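4-alpha-glucanotransferase (Corynebacterium glutamicum, PDB 5B68) is an amylomaltase, also called disproportionating enzyme, with an N-terminal beta sandwich domain and a TIM-barrel domain of the 4-alpha-glucanotransferase family. Local coordinates at residues I687-L690 with R691-E694; E273-E276 with R277-T280. All coordinates share one frame; numbering follows the deposited sequence.

Contact 1. Residues I687-L690 with R691-E694; sequences IESL and RENE
Glu-692 folds its side chain back along Ser-689, three residues earlier in the chain. Its CB sits 3.4 Å from Ser-689 O. Ser-689 O also accepts the backbone bond from Glu-692 N, at 3.1 Å and an N-H...O angle of 154°. CG stays near that oxygen too. With CG set beside the backbone N (chi1 -69°) and the chain extended beyond it, the carboxylate is carried back to the start of the turn. CD then lies 3.9 Å from Ser-689 CA. OE1 ends 3.4 Å from Ser-689 OG, a long, weak hydrogen bond. The hydroxyl proton has another acceptor within reach, so this bond is not settled.

Two residues earlier, an overlapping turn is closed by Leu-690 N bonding to Ile-687 O. A water donates to Ile-687 O at 2.8 Å and accepts from Arg-691 N at 3.1 Å. It bridges a carbonyl and an N-H four residues apart, and also donates weakly to Glu-688 O. Arg-691 sends its guanidinium away from this stretch, into a salt bridge with Asp-211. Leu-690 packs on Leu-204 of helix 198-209 and on helix 650-654.

Asn-693 takes the N-cap position without a side-chain capping bond. Two overlapping turns, each closed by a bond between residues three apart, thus lead into the N-terminus of helix 694-702.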
ATOM      1  N   ILE A 687     -10.924  23.359   4.495  1.00 19.57           N
ATOM      2  CA  ILE A 687      -9.749  23.355   5.416  1.00 21.73           C
ATOM      3  C   ILE A 687      -9.712  24.641   6.244  1.00 25.01           C
ATOM      4  O   ILE A 687      -9.387  24.635   7.448  1.00 24.81           O
ATOM      5  CB  ILE A 687      -8.432  23.187   4.662  1.00 22.49           C
ATOM      6  CG1 ILE A 687      -8.395  21.800   4.085  1.00 23.11           C
ATOM      7  CG2 ILE A 687      -7.224  23.431   5.579  1.00 23.60           C
ATOM      8  CD1 ILE A 687      -7.360  21.572   2.989  1.00 25.36           C
ATOM      9  N   GLU A 688     -10.092  25.739   5.604  1.00 28.59           N
ATOM     10  CA  GLU A 688     -10.009  27.066   6.206  1.00 30.18           C
ATOM     11  C   GLU A 688     -10.930  27.203   7.408  1.00 29.31           C
ATOM     12  O   GLU A 688     -10.662  27.996   8.300  1.00 29.99           O
ATOM     13  CB  GLU A 688     -10.317  28.173   5.180  1.00 30.69           C
ATOM     14  CG  GLU A 688      -9.157  28.458   4.244  1.00 36.10           C
ATOM     15  CD  GLU A 688      -9.153  27.568   3.031  1.00 37.66           C
ATOM     16  OE1 GLU A 688     -10.002  26.636   2.895  1.00 31.46           O
ATOM     17  OE2 GLU A 688      -8.294  27.845   2.206  1.00 47.41           O
ATOM     18  N   SER A 689     -11.997  26.435   7.409  1.00 26.41           N
ATOM     19  CA  SER A 689     -12.979  26.487   8.449  1.00 30.37           C
ATOM     20  C   SER A 689     -12.814  25.478   9.511  1.00 30.90           C
ATOM     21  O   SER A 689     -13.678  25.424  10.402  1.00 28.62           O
ATOM     22  CB  SER A 689     -14.332  26.162   7.867  1.00 30.16           C
ATOM     23  OG  SER A 689     -14.637  27.142   6.945  1.00 33.09           O
ATOM     24  N   LEU A 690     -11.850  24.563   9.383  1.00 27.52           N
ATOM     25  CA  LEU A 690     -11.830  23.433  10.310  1.00 27.11           C
ATOM     26  C   LEU A 690     -11.781  23.822  11.759  1.00 27.52           C
ATOM     27  O   LEU A 690     -12.473  23.209  12.615  1.00 30.67           O
ATOM     28  CB  LEU A 690     -10.613  22.536  10.038  1.00 26.47           C
ATOM     29  CG  LEU A 690     -10.849  21.518   8.915  1.00 28.44           C
ATOM     30  CD1 LEU A 690      -9.510  20.883   8.517  1.00 26.76           C
ATOM     31  CD2 LEU A 690     -11.740  20.375   9.356  1.00 27.09           C
ATOM     32  N   ARG A 691     -10.914  24.760  12.051  1.00 24.99           N
ATOM     33  CA  ARG A 691     -10.672  25.190  13.402  1.00 28.38           C
ATOM     34  C   ARG A 691     -11.675  26.242  13.883  1.00 33.00           C
ATOM     35  O   ARG A 691     -11.525  26.703  14.975  1.00 35.91           O
ATOM     36  CB  ARG A 691      -9.233  25.696  13.568  1.00 32.06           C
ATOM     37  CG  ARG A 691      -8.270  24.562  13.333  1.00 34.71           C
ATOM     38  CD  ARG A 691      -6.813  24.908  13.557  1.00 35.43           C
ATOM     39  NE  ARG A 691      -6.485  24.879  14.965  1.00 36.66           N
ATOM     40  CZ  ARG A 691      -6.451  25.963  15.727  1.00 42.50           C
ATOM     41  NH1 ARG A 691      -6.704  27.186  15.205  1.00 36.90           N
ATOM     42  NH2 ARG A 691      -6.149  25.819  17.025  1.00 34.99           N
ATOM     43  N   GLU A 692     -12.693  26.587  13.073  1.00 33.34           N
ATOM     44  CA  GLU A 692     -13.760  27.469  13.473  1.00 37.53           C
ATOM     45  C   GLU A 692     -14.851  26.656  14.138  1.00 38.16           C
ATOM     46  O   GLU A 692     -15.709  27.241  14.731  1.00 37.17           O
ATOM     47  CB  GLU A 692     -14.363  28.219  12.254  1.00 41.13           C
ATOM     48  CG  GLU A 692     -13.408  29.227  11.650  1.00 47.11           C
ATOM     49  CD  GLU A 692     -13.855  29.777  10.295  1.00 58.00           C
ATOM     50  OE1 GLU A 692     -14.791  29.226   9.647  1.00 64.36           O
ATOM     51  OE2 GLU A 692     -13.230  30.766   9.859  1.00 60.69           O
ATOM     52  N   ASN A 693     -14.892  25.328  14.008  1.00 42.99           N
ATOM     53  CA  ASN A 693     -16.070  24.608  14.546  1.00 46.68           C
ATOM     54  C   ASN A 693     -15.684  24.051  15.892  1.00 38.47           C
ATOM     55  O   ASN A 693     -14.578  23.548  16.054  1.00 30.58           O
ATOM     56  CB  ASN A 693     -16.597  23.442  13.701  1.00 57.51           C
ATOM     57  CG  ASN A 693     -16.269  23.554  12.233  1.00 70.59           C
ATOM     58  OD1 ASN A 693     -16.812  24.400  11.506  1.00 79.14           O
ATOM     59  ND2 ASN A 693     -15.381  22.671  11.772  1.00 79.67           N
ATOM     60  N   GLU A 694     -16.596  24.152  16.850  1.00 37.14           N
ATOM     61  CA  GLU A 694     -16.355  23.678  18.197  1.00 34.57           C
ATOM     62  C   GLU A 694     -16.140  22.154  18.268  1.00 31.73           C
ATOM     63  O   GLU A 694     -15.312  21.704  19.099  1.00 24.29           O
ATOM     64  CB  GLU A 694     -17.514  24.112  19.141  1.00 44.12           C
ATOM     65  CG  GLU A 694     -17.264  23.858  20.644  1.00 53.22           C
ATOM     66  CD  GLU A 694     -18.489  24.161  21.557  1.00 68.29           C
ATOM     67  OE1 GLU A 694     -19.665  23.821  21.190  1.00 59.89           O
ATOM     68  OE2 GLU A 694     -18.275  24.726  22.672  1.00 73.42           O
TER
HETATM   69  O   HOH W   1      -8.968  25.835   9.933  1.00 31.42           O

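Contact 2. Residues E273-E276 with R277-T280; sequences EFRE and RNLT
Phe-274 and Arg-277 are brought together by similar first torsions and an extended arginine chain. Both place CG beside the backbone N (chi1 is -72° in Phe-274). Arg-277 then runs straight from CG to NE, with chi2 at -166°. The two side chains lie side by side and point the same way, but their flat ends are almost perpendicular, with planes 81° apart. The CD1-CE1 edge of the phenyl ring is turned onto one face of the guanidinium. Phe-274 CD1 stands 3.5 Å above the centre of that group, and Phe-274 CE1 is 3.3 Å from Arg-277 NH2. It is the ring edge, not the pi face, that meets the charge.

Glu-273 approaches the edge of the same guanidinium. Its OE1 makes a long salt bridge to Arg-277 NH2, at 3.8 Å. The stronger partner of NH2 is Asp-288, on helix 286-301, whose residues also pack against Phe-274.

The backbone makes three successive bonds between residues three apart. Arg-277 N meets Phe-274 O at 2.9 Å, Asn-278 N meets Arg-275 O at 3.1 Å, and Leu-279 N meets Glu-276 O at 3.1 Å. Asn-278 CB presses on Arg-275 O at 3.1 Å. The buried amide of Asn-278 is satisfied outside the turn, chiefly by ND2 bonding to Ser-192 O.

Thr-280 N then closes a type I beta turn on Arg-277 O, at 2.9 Å. Thr-280 OG1 accepts from Asp-282 N, the pattern of an ST turn. At the C-terminal end of helix 261-277 the backbone bonds have 3-10 spacing (i to i+3), and the chain leaves through a type I turn toward helix 286-301.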
ATOM      1  N   GLU A 273     -15.082  27.650 -11.670  1.00 34.73           N
ATOM      2  CA  GLU A 273     -16.182  26.663 -11.753  1.00 32.68           C
ATOM      3  C   GLU A 273     -15.963  25.432 -10.866  1.00 38.78           C
ATOM      4  O   GLU A 273     -16.963  24.833 -10.305  1.00 39.25           O
ATOM      5  CB  GLU A 273     -16.488  26.186 -13.197  1.00 43.72           C
ATOM      6  CG  GLU A 273     -17.389  24.915 -13.211  1.00 48.93           C
ATOM      7  CD  GLU A 273     -17.858  24.451 -14.589  1.00 64.39           C
ATOM      8  OE1 GLU A 273     -18.000  23.206 -14.761  1.00 59.90           O
ATOM      9  OE2 GLU A 273     -18.094  25.316 -15.478  1.00 66.61           O
ATOM     10  N   PHE A 274     -14.699  24.956 -10.796  1.00 33.05           N
ATOM     11  CA  PHE A 274     -14.448  23.730 -10.021  1.00 30.93           C
ATOM     12  C   PHE A 274     -14.550  24.147  -8.548  1.00 26.93           C
ATOM     13  O   PHE A 274     -15.092  23.402  -7.727  1.00 29.47           O
ATOM     14  CB  PHE A 274     -13.087  23.069 -10.384  1.00 29.62           C
ATOM     15  CG  PHE A 274     -13.105  22.414 -11.747  1.00 32.19           C
ATOM     16  CD1 PHE A 274     -14.051  21.426 -12.054  1.00 36.39           C
ATOM     17  CD2 PHE A 274     -12.215  22.823 -12.735  1.00 33.67           C
ATOM     18  CE1 PHE A 274     -14.102  20.855 -13.337  1.00 35.56           C
ATOM     19  CE2 PHE A 274     -12.266  22.269 -14.001  1.00 32.42           C
ATOM     20  CZ  PHE A 274     -13.216  21.308 -14.308  1.00 33.30           C
ATOM     21  N   ARG A 275     -14.062  25.340  -8.249  1.00 25.49           N
ATOM     22  CA  ARG A 275     -14.088  25.878  -6.877  1.00 28.30           C
ATOM     23  C   ARG A 275     -15.510  26.012  -6.274  1.00 31.38           C
ATOM     24  O   ARG A 275     -15.692  25.869  -5.088  1.00 29.28           O
ATOM     25  CB  ARG A 275     -13.421  27.247  -6.865  1.00 28.89           C
ATOM     26  CG  ARG A 275     -11.926  27.134  -6.983  1.00 31.20           C
ATOM     27  CD  ARG A 275     -11.219  28.449  -7.165  1.00 35.39           C
ATOM     28  NE  ARG A 275      -9.789  28.173  -7.314  1.00 37.51           N
ATOM     29  CZ  ARG A 275      -8.865  29.021  -7.730  1.00 40.41           C
ATOM     30  NH1 ARG A 275      -9.154  30.285  -8.053  1.00 48.40           N
ATOM     31  NH2 ARG A 275      -7.615  28.605  -7.796  1.00 43.40           N
ATOM     32  N   GLU A 276     -16.511  26.282  -7.089  1.00 32.61           N
ATOM     33  CA  GLU A 276     -17.882  26.249  -6.606  1.00 33.08           C
ATOM     34  C   GLU A 276     -18.255  24.876  -6.009  1.00 33.58           C
ATOM     35  O   GLU A 276     -19.008  24.779  -5.024  1.00 33.44           O
ATOM     36  CB  GLU A 276     -18.869  26.593  -7.771  1.00 40.58           C
ATOM     37  CG  GLU A 276     -18.836  28.063  -8.189  1.00 43.98           C
ATOM     38  CD  GLU A 276     -19.256  29.037  -7.066  1.00 53.92           C
ATOM     39  OE1 GLU A 276     -20.171  28.706  -6.250  1.00 56.33           O
ATOM     40  OE2 GLU A 276     -18.664  30.142  -6.986  1.00 56.52           O
ATOM     41  N   ARG A 277     -17.736  23.783  -6.597  1.00 27.77           N
ATOM     42  CA  ARG A 277     -18.003  22.454  -6.097  1.00 29.64           C
ATOM     43  C   ARG A 277     -17.523  22.286  -4.649  1.00 24.40           C
ATOM     44  O   ARG A 277     -18.148  21.578  -3.883  1.00 27.12           O
ATOM     45  CB  ARG A 277     -17.378  21.358  -6.990  1.00 30.48           C
ATOM     46  CG  ARG A 277     -17.780  21.506  -8.466  1.00 34.06           C
ATOM     47  CD  ARG A 277     -17.442  20.232  -9.209  1.00 36.18           C
ATOM     48  NE  ARG A 277     -17.604  20.460 -10.640  1.00 38.66           N
ATOM     49  CZ  ARG A 277     -17.093  19.676 -11.594  1.00 46.53           C
ATOM     50  NH1 ARG A 277     -16.391  18.565 -11.298  1.00 39.23           N
ATOM     51  NH2 ARG A 277     -17.305  20.015 -12.870  1.00 45.73           N
ATOM     52  N   ASN A 278     -16.495  23.029  -4.302  1.00 26.80           N
ATOM     53  CA  ASN A 278     -15.897  22.947  -2.978  1.00 26.97           C
ATOM     54  C   ASN A 278     -16.877  23.292  -1.873  1.00 30.58           C
ATOM     55  O   ASN A 278     -16.670  22.872  -0.757  1.00 27.38           O
ATOM     56  CB  ASN A 278     -14.759  23.932  -2.801  1.00 24.92           C
ATOM     57  CG  ASN A 278     -13.593  23.707  -3.796  1.00 24.16           C
ATOM     58  OD1 ASN A 278     -13.525  22.712  -4.488  1.00 27.30           O
ATOM     59  ND2 ASN A 278     -12.709  24.648  -3.857  1.00 25.71           N
ATOM     60  N   LEU A 279     -17.875  24.110  -2.217  1.00 33.98           N
ATOM     61  CA  LEU A 279     -18.888  24.579  -1.293  1.00 34.09           C
ATOM     62  C   LEU A 279     -20.084  23.712  -1.226  1.00 34.62           C
ATOM     63  O   LEU A 279     -20.954  23.984  -0.415  1.00 36.77           O
ATOM     64  CB  LEU A 279     -19.330  26.009  -1.668  1.00 32.23           C
ATOM     65  CG  LEU A 279     -18.210  27.034  -1.855  1.00 33.23           C
ATOM     66  CD1 LEU A 279     -18.730  28.392  -2.291  1.00 37.47           C
ATOM     67  CD2 LEU A 279     -17.356  27.253  -0.614  1.00 35.35           C
ATOM     68  N   THR A 280     -20.164  22.669  -2.056  1.00 32.16           N
ATOM     69  CA  THR A 280     -21.351  21.799  -2.120  1.00 32.11           C
ATOM     70  C   THR A 280     -21.045  20.463  -1.519  1.00 29.33           C
ATOM     71  O   THR A 280     -19.869  20.081  -1.343  1.00 28.90           O
ATOM     72  CB  THR A 280     -21.834  21.588  -3.575  1.00 35.33           C
ATOM     73  OG1 THR A 280     -21.029  20.587  -4.206  1.00 33.16           O
ATOM     74  CG2 THR A 280     -21.746  22.860  -4.380  1.00 34.69           C
TER

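Overall arrangement
Contact 2 comes first along the chain, at the end of helix 261-277. Contact 1 follows much later, in the loop between helices 650-654 and 694-702, near the C-terminus. Their centres are 18 Å apart and their nearest atoms about 8 Å, so they do not touch. The centre of each lies about 30 Å from the centre of the chain, on the same side of it. The loop around residues 187-194 joins them: Thr-190 binds Glu-688 of contact 1 and, weakly, Asn-278 of contact 2. Ser-684 and Leu-686, just before contact 1, also meet Asn-278. The C-terminal segment is thus tied to a helix end within the glucanotransferase family region.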